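Local structure of mannose-specific lectin 3 chain 2 (Crocus vernus, 3MEZ) at residues B[26-29]-B[35-38]; B[69-74]-B[78-83]; B[94-97]-B[103-106]. The protein probably binds mannose, its chain being the second of two lectin domains that assemble as a heterotetramer, a dimer of domain 1/domain 2 heterodimers. All coordinates share one frame; numbering follows the deposited sequence.

Contact 1 of 3, residues B[26-29]-B[35-38]; sequences YSLV and NLVL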
ATOM      1  N   TYR B  26      -4.365 -18.394 -11.673  1.00 24.60           N
ATOM      2  CA  TYR B  26      -3.452 -17.384 -12.187  1.00 22.99           C
ATOM      3  C   TYR B  26      -2.947 -16.460 -11.092  1.00 22.71           C
ATOM      4  O   TYR B  26      -3.654 -16.107 -10.217  1.00 21.28           O
ATOM      5  CB  TYR B  26      -4.108 -16.527 -13.263  1.00 20.75           C
ATOM      6  CG  TYR B  26      -4.618 -17.255 -14.462  1.00 23.92           C
ATOM      7  CD1 TYR B  26      -5.949 -17.471 -14.632  1.00 24.89           C
ATOM      8  CD2 TYR B  26      -3.770 -17.721 -15.422  1.00 23.95           C
ATOM      9  CE1 TYR B  26      -6.410 -18.125 -15.710  1.00 28.78           C
ATOM     10  CE2 TYR B  26      -4.222 -18.368 -16.503  1.00 27.71           C
ATOM     11  CZ  TYR B  26      -5.540 -18.569 -16.645  1.00 26.75           C
ATOM     12  OH  TYR B  26      -5.999 -19.234 -17.704  1.00 32.40           O
ATOM     13  N   SER B  27      -1.694 -16.087 -11.195  1.00 22.95           N
ATOM     14  CA  SER B  27      -1.124 -15.021 -10.409  1.00 23.85           C
ATOM     15  C   SER B  27      -0.160 -14.119 -11.187  1.00 23.08           C
ATOM     16  O   SER B  27       0.550 -14.569 -12.023  1.00 25.01           O
ATOM     17  CB  SER B  27      -0.437 -15.606  -9.196  1.00 24.46           C
ATOM     18  OG  SER B  27       0.595 -16.469  -9.551  1.00 28.95           O
ATOM     19  N   LEU B  28      -0.151 -12.845 -10.883  1.00 22.56           N
ATOM     20  CA  LEU B  28       0.885 -11.966 -11.349  1.00 21.34           C
ATOM     21  C   LEU B  28       1.709 -11.537 -10.187  1.00 22.57           C
ATOM     22  O   LEU B  28       1.241 -10.783  -9.412  1.00 21.67           O
ATOM     23  CB  LEU B  28       0.238 -10.740 -11.934  1.00 21.62           C
ATOM     24  CG  LEU B  28       0.677  -9.892 -13.121  1.00 27.56           C
ATOM     25  CD1 LEU B  28       0.492  -8.466 -12.892  1.00 21.99           C
ATOM     26  CD2 LEU B  28       2.019 -10.185 -13.659  1.00 22.92           C
ATOM     27  N   VAL B  29       2.946 -11.992 -10.133  1.00 22.61           N
ATOM     28  CA  VAL B  29       3.864 -11.742  -9.021  1.00 22.99           C
ATOM     29  C   VAL B  29       5.035 -10.792  -9.336  1.00 23.81           C
ATOM     30  O   VAL B  29       5.754 -10.988 -10.263  1.00 23.71           O
ATOM     31  CB  VAL B  29       4.495 -13.050  -8.512  1.00 24.21           C
ATOM     32  CG1 VAL B  29       5.274 -12.802  -7.301  1.00 20.44           C
ATOM     33  CG2 VAL B  29       3.471 -14.102  -8.255  1.00 23.29           C
ATOM     34  N   ASN B  35      11.808  -9.667 -11.265  1.00 25.82           N
ATOM     35  CA  ASN B  35      11.035 -10.227 -12.360  1.00 25.87           C
ATOM     36  C   ASN B  35       9.534 -10.209 -12.075  1.00 24.33           C
ATOM     37  O   ASN B  35       9.101 -10.645 -11.048  1.00 24.33           O
ATOM     38  CB  ASN B  35      11.519 -11.652 -12.689  1.00 26.04           C
ATOM     39  CG  ASN B  35      11.179 -12.101 -14.113  1.00 28.57           C
ATOM     40  OD1 ASN B  35      10.821 -11.325 -14.938  1.00 31.09           O
ATOM     41  ND2 ASN B  35      11.301 -13.373 -14.369  1.00 26.36           N
ATOM     42  N   LEU B  36       8.772  -9.711 -13.026  1.00 24.03           N
ATOM     43  CA  LEU B  36       7.331  -9.676 -12.937  1.00 23.11           C
ATOM     44  C   LEU B  36       6.814 -10.851 -13.710  1.00 23.72           C
ATOM     45  O   LEU B  36       7.016 -10.933 -14.871  1.00 23.07           O
ATOM     46  CB  LEU B  36       6.812  -8.439 -13.619  1.00 23.61           C
ATOM     47  CG  LEU B  36       5.547  -7.691 -13.225  1.00 25.59           C
ATOM     48  CD1 LEU B  36       4.794  -7.152 -14.372  1.00 27.95           C
ATOM     49  CD2 LEU B  36       4.658  -8.369 -12.221  1.00 24.73           C
ATOM     50  N   VAL B  37       6.143 -11.750 -13.049  1.00 23.43           N
ATOM     51  CA  VAL B  37       5.795 -13.001 -13.656  1.00 26.02           C
ATOM     52  C   VAL B  37       4.317 -13.336 -13.587  1.00 25.97           C
ATOM     53  O   VAL B  37       3.727 -13.279 -12.566  1.00 24.73           O
ATOM     54  CB  VAL B  37       6.593 -14.158 -13.027  1.00 26.62           C
ATOM     55  CG1 VAL B  37       6.268 -15.475 -13.685  1.00 30.00           C
ATOM     56  CG2 VAL B  37       8.052 -13.888 -13.112  1.00 29.06           C
ATOM     57  N   LEU B  38       3.752 -13.738 -14.698  1.00 26.19           N
ATOM     58  CA  LEU B  38       2.403 -14.179 -14.713  1.00 26.34           C
ATOM     59  C   LEU B  38       2.339 -15.688 -14.940  1.00 28.57           C
ATOM     60  O   LEU B  38       2.759 -16.178 -15.934  1.00 25.72           O
ATOM     61  CB  LEU B  38       1.682 -13.397 -15.765  1.00 26.77           C
ATOM     62  CG  LEU B  38       0.350 -13.796 -16.294  1.00 29.41           C
ATOM     63  CD1 LEU B  38      -0.320 -14.727 -15.405  1.00 29.40           C
ATOM     64  CD2 LEU B  38      -0.466 -12.636 -16.553  1.00 29.09           C
TER
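Leu28 reaches across to Leu36 and Leu38, and these three leucines form the tightly packed side of the contact. The CD2 branch of Leu28 does most of the touching: it lies 3.5 Å from Leu36 CD2, passing at a slant, and 3.9 Å from Leu38 CB. At chi1 165° the Leu38 CG swings away from its own N to the carbonyl side, which brings CD1 to 3.5 Å from Ser27 O. Beyond the hairpin, Leu28 rests on Leu93 of strand 92-95 and Leu38 on Leu95, so this face looks into the interior between sheets. Strands 26-30 and 36-40 make a beta hairpin, the middle pair of one four-stranded antiparallel sheet of the beta-prism II fold of bulb lectins. The run leading into and along the second strand matches the family signature Gln-x-Asp-x-Asn-x-Val-x-Tyr at Asp33, Asn35 and Val37, with Arg31 and Thr39 in place of the Gln and Tyr; the Asn35 amide is tied to Glu49, Ser50 and Thr52. On the other face the contact is looser. Val29 and Val37 form a hydrogen-bonded pair, Val29 N giving to Val37 O and Val37 N returning to Val29 O, each at 2.9 Å and nearly straight, yet their side chains hardly meet: Val29 CB gets no nearer than 4.1 Å, to Val37 O. Val29 and Ser27 are partly exposed here, whereas Val37 is covered by Ile46 and Arg31.

Contact 2 of 3, residues B[69-74]-B[78-83]; sequences LDITDD and TVFVSN. Unlike the reference sequence in segment 78-83: Thr78 (reference Ser). With FMT (formic acid), chain I.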
ATOM      1  N   LEU B  69       3.076   0.583 -17.113  1.00 23.15           N
ATOM      2  CA  LEU B  69       3.601  -0.241 -16.041  1.00 25.33           C
ATOM      3  C   LEU B  69       5.113  -0.227 -16.024  1.00 26.49           C
ATOM      4  O   LEU B  69       5.716  -0.741 -16.913  1.00 26.68           O
ATOM      5  CB  LEU B  69       3.219  -1.687 -16.237  1.00 25.53           C
ATOM      6  CG  LEU B  69       1.897  -2.338 -15.965  1.00 29.23           C
ATOM      7  CD1 LEU B  69       2.051  -3.826 -16.208  1.00 28.12           C
ATOM      8  CD2 LEU B  69       1.471  -2.090 -14.578  1.00 26.14           C
ATOM      9  N   ASP B  70       5.691   0.323 -14.971  1.00 25.31           N
ATOM     10  CA  ASP B  70       7.121   0.415 -14.763  1.00 25.66           C
ATOM     11  C   ASP B  70       7.597  -0.531 -13.673  1.00 25.69           C
ATOM     12  O   ASP B  70       6.985  -0.618 -12.669  1.00 25.06           O
ATOM     13  CB  ASP B  70       7.530   1.836 -14.343  1.00 25.77           C
ATOM     14  CG  ASP B  70       7.082   2.903 -15.312  1.00 27.78           C
ATOM     15  OD1 ASP B  70       7.407   2.806 -16.463  1.00 27.30           O
ATOM     16  OD2 ASP B  70       6.399   3.825 -14.922  1.00 27.63           O
ATOM     17  N   ILE B  71       8.689  -1.224 -13.916  1.00 23.82           N
ATOM     18  CA  ILE B  71       9.434  -1.889 -12.899  1.00 24.94           C
ATOM     19  C   ILE B  71      10.662  -1.040 -12.575  1.00 25.19           C
ATOM     20  O   ILE B  71      11.470  -0.767 -13.408  1.00 26.11           O
ATOM     21  CB  ILE B  71       9.881  -3.291 -13.280  1.00 23.31           C
ATOM     22  CG1 ILE B  71       8.702  -4.134 -13.679  1.00 23.64           C
ATOM     23  CG2 ILE B  71      10.558  -3.905 -12.172  1.00 21.58           C
ATOM     24  CD1 ILE B  71       9.046  -5.433 -14.194  1.00 23.30           C
ATOM     25  N   THR B  72      10.752  -0.647 -11.322  1.00 24.45           N
ATOM     26  CA  THR B  72      11.642   0.362 -10.845  1.00 23.82           C
ATOM     27  C   THR B  72      12.534  -0.168  -9.749  1.00 23.88           C
ATOM     28  O   THR B  72      12.094  -0.881  -8.923  1.00 22.69           O
ATOM     29  CB  THR B  72      10.819   1.547 -10.303  1.00 25.91           C
ATOM     30  OG1 THR B  72       9.863   1.961 -11.274  1.00 30.91           O
ATOM     31  CG2 THR B  72      11.688   2.685  -9.961  1.00 21.68           C
ATOM     32  N   ASP B  73      13.797   0.165  -9.790  1.00 23.64           N
ATOM     33  CA  ASP B  73      14.718  -0.197  -8.733  1.00 23.77           C
ATOM     34  C   ASP B  73      14.795   0.801  -7.572  1.00 21.55           C
ATOM     35  O   ASP B  73      14.226   1.834  -7.634  1.00 21.77           O
ATOM     36  CB  ASP B  73      16.097  -0.571  -9.269  1.00 25.26           C
ATOM     37  CG  ASP B  73      16.898   0.615  -9.739  1.00 24.87           C
ATOM     38  OD1 ASP B  73      16.546   1.738  -9.557  1.00 24.61           O
ATOM     39  OD2 ASP B  73      17.891   0.366 -10.357  1.00 34.73           O
ATOM     40  N   ASP B  74      15.577   0.486  -6.560  1.00 22.10           N
ATOM     41  CA  ASP B  74      15.677   1.351  -5.390  1.00 23.55           C
ATOM     42  C   ASP B  74      16.173   2.741  -5.737  1.00 25.11           C
ATOM     43  O   ASP B  74      15.839   3.680  -5.078  1.00 24.16           O
ATOM     44  CB  ASP B  74      16.522   0.746  -4.304  1.00 24.08           C
ATOM     45  CG  ASP B  74      16.370   1.459  -2.977  1.00 24.74           C
ATOM     46  OD1 ASP B  74      17.363   1.901  -2.451  1.00 21.33           O
ATOM     47  OD2 ASP B  74      15.267   1.556  -2.482  1.00 22.73           O
ATOM     48  N   THR B  78      14.191   2.868 -14.105  1.00 31.42           N
ATOM     49  CA  THR B  78      13.236   1.929 -14.608  1.00 33.98           C
ATOM     50  C   THR B  78      13.940   0.811 -15.344  1.00 34.23           C
ATOM     51  O   THR B  78      14.607   1.017 -16.285  1.00 36.48           O
ATOM     52  CB  THR B  78      12.228   2.591 -15.505  1.00 35.75           C
ATOM     53  OG1 THR B  78      12.862   2.971 -16.707  1.00 40.72           O
ATOM     54  CG2 THR B  78      11.746   3.799 -14.909  1.00 33.47           C
ATOM     55  N   VAL B  79      13.819  -0.360 -14.795  1.00 33.58           N
ATOM     56  CA  VAL B  79      14.208  -1.646 -15.327  1.00 33.69           C
ATOM     57  C   VAL B  79      13.393  -2.179 -16.529  1.00 33.51           C
ATOM     58  O   VAL B  79      13.899  -2.908 -17.345  1.00 32.47           O
ATOM     59  CB  VAL B  79      14.256  -2.620 -14.181  1.00 33.44           C
ATOM     60  CG1 VAL B  79      14.429  -3.951 -14.605  1.00 37.11           C
ATOM     61  CG2 VAL B  79      15.423  -2.270 -13.316  1.00 38.14           C
ATOM     62  N   PHE B  80      12.104  -1.897 -16.550  1.00 31.99           N
ATOM     63  CA  PHE B  80      11.203  -2.337 -17.604  1.00 31.27           C
ATOM     64  C   PHE B  80      10.055  -1.367 -17.688  1.00 31.61           C
ATOM     65  O   PHE B  80       9.579  -0.956 -16.699  1.00 30.39           O
ATOM     66  CB  PHE B  80      10.691  -3.739 -17.272  1.00 30.18           C
ATOM     67  CG  PHE B  80       9.470  -4.157 -18.015  1.00 32.56           C
ATOM     68  CD1 PHE B  80       9.567  -4.988 -19.092  1.00 34.42           C
ATOM     69  CD2 PHE B  80       8.232  -3.751 -17.632  1.00 29.42           C
ATOM     70  CE1 PHE B  80       8.439  -5.377 -19.770  1.00 38.46           C
ATOM     71  CE2 PHE B  80       7.140  -4.136 -18.299  1.00 34.26           C
ATOM     72  CZ  PHE B  80       7.239  -4.956 -19.360  1.00 33.72           C
ATOM     73  N   VAL B  81       9.608  -1.009 -18.869  1.00 30.42           N
ATOM     74  CA  VAL B  81       8.381  -0.298 -18.984  1.00 31.03           C
ATOM     75  C   VAL B  81       7.537  -0.848 -20.123  1.00 32.56           C
ATOM     76  O   VAL B  81       8.049  -1.261 -21.126  1.00 32.33           O
ATOM     77  CB  VAL B  81       8.580   1.186 -19.196  1.00 31.47           C
ATOM     78  CG1 VAL B  81       7.310   1.880 -19.075  1.00 33.30           C
ATOM     79  CG2 VAL B  81       9.501   1.735 -18.224  1.00 30.44           C
ATOM     80  N   SER B  82       6.238  -0.847 -19.946  1.00 30.00           N
ATOM     81  CA  SER B  82       5.345  -1.209 -21.001  1.00 29.59           C
ATOM     82  C   SER B  82       5.259  -0.068 -22.016  1.00 29.37           C
ATOM     83  O   SER B  82       5.691   1.028 -21.748  1.00 27.39           O
ATOM     84  CB  SER B  82       3.997  -1.622 -20.439  1.00 29.07           C
ATOM     85  OG  SER B  82       3.329  -0.551 -19.914  1.00 27.29           O
ATOM     86  N   ASN B  83       4.721  -0.343 -23.191  1.00 29.06           N
ATOM     87  CA  ASN B  83       4.759   0.639 -24.256  1.00 30.27           C
ATOM     88  C   ASN B  83       3.614   1.632 -24.229  1.00 32.53           C
ATOM     89  O   ASN B  83       3.538   2.489 -25.041  1.00 33.10           O
ATOM     90  CB  ASN B  83       4.929  -0.005 -25.627  1.00 30.41           C
ATOM     91  CG  ASN B  83       3.789  -0.878 -26.001  1.00 31.83           C
ATOM     92  OD1 ASN B  83       2.834  -0.998 -25.292  1.00 28.03           O
ATOM     93  ND2 ASN B  83       3.892  -1.484 -27.146  1.00 31.72           N
TER
HETATM   94  C   FMT I 114      17.297  -2.987  -6.250  1.00 31.98           C
HETATM   95  O1  FMT I 114      16.557  -2.026  -6.268  1.00 30.53           O
HETATM   96  O2  FMT I 114      18.491  -2.835  -5.999  1.00 33.69           O
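Ile71 faces both Val79 and Phe80, the signature of a classic beta bulge in the hairpin of strands 69-72 and 78-81, which forms one edge of a four-stranded sheet within this chain's beta-prism II fold. The carbonyl oxygen of Ile71 takes two weak bonds, from Val79 N and Phe80 N, while Ile71 N gives a firmer one to Phe80 O at 2.9 Å. Followed outward, the Ile71 side chain slants across that of Phe80. CB starts 4.1 Å from Phe80 CB. With chi1 at -56°, CG1 stands beside the backbone N, which brings it to 4.0 Å from Phe80 CD2, and an extended chi2 carries CD1 on to 3.9 Å from Phe80 CB, meeting the ring obliquely. The other branch, CG2, lies loosely at 4.4 Å from Val79 CB. Ile71 also touches Met61, and Ser50 meets both Ile71 and Phe80. On the opposite face Asp70, Thr72 and Thr78 pack against Leu76 of the second copy of this chain, and Asp74 adds a salt bridge to Arg62 of that copy. Asp74 N also binds O1 of a formic acid, probably from the crystallisation liquor. At the other end, Trp105 of the chain 1 subunit covers Leu69 and Ser82. There Ser82 N bonds Leu69 O, and Ser82 OG accepts the Leu69 N-H at 3.0 Å in an almost straight line (174°).

Contact 3 of 3, residues B[94-97]-B[103-106]; sequences ILQI and VYGP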
ATOM      1  N   ILE B  94      -6.132  -5.252 -14.545  1.00 18.05           N
ATOM      2  CA  ILE B  94      -6.947  -6.353 -14.124  1.00 17.59           C
ATOM      3  C   ILE B  94      -6.349  -7.708 -14.487  1.00 18.23           C
ATOM      4  O   ILE B  94      -6.027  -7.954 -15.596  1.00 17.19           O
ATOM      5  CB  ILE B  94      -8.348  -6.270 -14.740  1.00 18.33           C
ATOM      6  CG1 ILE B  94      -9.007  -4.927 -14.466  1.00 21.08           C
ATOM      7  CG2 ILE B  94      -9.217  -7.338 -14.227  1.00 15.94           C
ATOM      8  CD1 ILE B  94     -10.224  -4.719 -15.148  1.00 19.64           C
ATOM      9  N   LEU B  95      -6.235  -8.593 -13.520  1.00 17.04           N
ATOM     10  CA  LEU B  95      -5.870  -9.948 -13.837  1.00 18.40           C
ATOM     11  C   LEU B  95      -7.152 -10.709 -14.088  1.00 18.27           C
ATOM     12  O   LEU B  95      -7.857 -11.040 -13.203  1.00 17.44           O
ATOM     13  CB  LEU B  95      -5.061 -10.603 -12.740  1.00 18.10           C
ATOM     14  CG  LEU B  95      -4.557 -12.011 -12.979  1.00 18.36           C
ATOM     15  CD1 LEU B  95      -3.597 -12.066 -14.108  1.00 21.11           C
ATOM     16  CD2 LEU B  95      -3.952 -12.614 -11.754  1.00 19.58           C
ATOM     17  N   GLN B  96      -7.435 -10.910 -15.352  1.00 18.78           N
ATOM     18  CA  GLN B  96      -8.680 -11.491 -15.812  1.00 17.90           C
ATOM     19  C   GLN B  96      -8.812 -13.018 -15.738  1.00 18.85           C
ATOM     20  O   GLN B  96      -7.874 -13.724 -15.802  1.00 17.08           O
ATOM     21  CB  GLN B  96      -9.016 -11.016 -17.228  1.00 18.09           C
ATOM     22  CG  GLN B  96      -8.851  -9.582 -17.486  1.00 16.83           C
ATOM     23  CD  GLN B  96      -9.230  -9.166 -18.870  1.00 24.74           C
ATOM     24  OE1 GLN B  96      -9.256  -9.959 -19.774  1.00 23.98           O
ATOM     25  NE2 GLN B  96      -9.494  -7.913 -19.030  1.00 18.81           N
ATOM     26  N   ILE B  97     -10.046 -13.476 -15.721  1.00 19.66           N
ATOM     27  CA  ILE B  97     -10.354 -14.893 -15.674  1.00 23.08           C
ATOM     28  C   ILE B  97      -9.901 -15.671 -16.894  1.00 23.60           C
ATOM     29  O   ILE B  97      -9.729 -16.815 -16.810  1.00 24.16           O
ATOM     30  CB  ILE B  97     -11.826 -15.199 -15.418  1.00 23.92           C
ATOM     31  CG1 ILE B  97     -12.673 -14.611 -16.509  1.00 26.11           C
ATOM     32  CG2 ILE B  97     -12.268 -14.708 -14.073  1.00 24.16           C
ATOM     33  CD1 ILE B  97     -13.964 -15.170 -16.598  1.00 30.29           C
ATOM     34  N   VAL B 103      -4.474  -3.674 -18.925  1.00 18.98           N
ATOM     35  CA  VAL B 103      -4.583  -2.331 -18.426  1.00 19.36           C
ATOM     36  C   VAL B 103      -5.659  -1.630 -19.219  1.00 19.80           C
ATOM     37  O   VAL B 103      -5.629  -1.659 -20.413  1.00 22.14           O
ATOM     38  CB  VAL B 103      -3.298  -1.538 -18.550  1.00 18.64           C
ATOM     39  CG1 VAL B 103      -3.475  -0.199 -17.990  1.00 16.89           C
ATOM     40  CG2 VAL B 103      -2.160  -2.234 -17.902  1.00 21.75           C
ATOM     41  N   TYR B 104      -6.610  -1.048 -18.515  1.00 19.99           N
ATOM     42  CA  TYR B 104      -7.679  -0.272 -19.057  1.00 19.10           C
ATOM     43  C   TYR B 104      -7.689   1.158 -18.496  1.00 21.06           C
ATOM     44  O   TYR B 104      -7.617   1.368 -17.312  1.00 19.62           O
ATOM     45  CB  TYR B 104      -9.046  -0.882 -18.736  1.00 21.31           C
ATOM     46  CG  TYR B 104      -9.365  -2.261 -19.241  1.00 20.32           C
ATOM     47  CD1 TYR B 104      -9.063  -3.369 -18.513  1.00 21.76           C
ATOM     48  CD2 TYR B 104     -10.018  -2.446 -20.425  1.00 22.18           C
ATOM     49  CE1 TYR B 104      -9.379  -4.611 -18.970  1.00 19.29           C
ATOM     50  CE2 TYR B 104     -10.334  -3.653 -20.875  1.00 18.77           C
ATOM     51  CZ  TYR B 104     -10.022  -4.751 -20.165  1.00 21.87           C
ATOM     52  OH  TYR B 104     -10.365  -5.947 -20.650  1.00 18.44           O
ATOM     53  N   GLY B 105      -7.819   2.123 -19.377  1.00 18.80           N
ATOM     54  CA  GLY B 105      -8.096   3.484 -18.993  1.00 20.97           C
ATOM     55  C   GLY B 105      -8.025   4.491 -20.108  1.00 20.85           C
ATOM     56  O   GLY B 105      -7.757   4.144 -21.205  1.00 20.63           O
ATOM     57  N   PRO B 106      -8.252   5.747 -19.802  1.00 22.16           N
ATOM     58  CA  PRO B 106      -8.529   6.235 -18.457  1.00 23.02           C
ATOM     59  C   PRO B 106      -9.964   6.050 -18.018  1.00 23.75           C
ATOM     60  O   PRO B 106     -10.740   5.509 -18.753  1.00 25.17           O
ATOM     61  CB  PRO B 106      -8.252   7.718 -18.593  1.00 24.43           C
ATOM     62  CG  PRO B 106      -8.547   8.005 -19.948  1.00 24.22           C
ATOM     63  CD  PRO B 106      -8.208   6.851 -20.756  1.00 21.33           C
TER
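Tyr104 meets Ile94 with the CD1-CE1 side of its ring and Gln96 with its hydroxyl end, two contacts of different kinds. The apolar one is made by the tip of Ile94: CG1 lies anti to the carbonyl carbon (chi1 -54°) and chi2 is extended, which sends CD1 to 3.8 Å from Tyr104 CD1 and 3.9 Å from Tyr104 CE1. The two side chains cross at about a right angle, and the methyl meets the ring obliquely. These residues belong to the beta hairpin of strands 92-95 and 101-110 in a beta-prism II fold. By sequence, Gln96, Val102 and Tyr104 match the Gln-x-Asp-x-Asn-x-Val-x-Tyr signature of bulb-type lectins, but its Asp and Asn positions hold other residues, so it is only partly kept. The polar contact brings Gln96 and Tyr104 together from opposite directions, the amide arriving at the edge of the phenol with the two planes 21° apart. The atom modelled as Gln96 NE2 lies 2.7 Å from Tyr104 OH, but the amide is probably turned over in the model; turned back, it may make a hydrogen bond, which the geometry does not settle. A formic acid also lies about 3 Å from the Gln96 side chain. A third kind of interaction joins subunits: Val103 and Tyr104 pair antiparallel with a strand of the chain 1 subunit, whose Leu6 packs on both Gln96 and Tyr104 and whose Ala88 covers Ile94.

How the contacts relate
The three contacts come one after another along the chain, each a hairpin of a different antiparallel sheet, as expected for the three-sided beta prism of bulb lectins. Contacts 1 and 2 lie about 15 Å apart between centres, as do contacts 1 and 3, while contacts 2 and 3 are about 18 Å apart on opposite sides of the chain's centre. Contact 1 touches both others: Leu36 CB lies 3.8 Å from Ile71 CD1, and Leu95 CD2 packs against the backbone of residues 26-28. Contacts 2 and 3 do not touch. Apolar side chains, packing on each other and on backbone, thus join the sheets, and all three contacts reach a partner subunit, contact 1 through Leu38 alone, contacts 2 and 3 more widely.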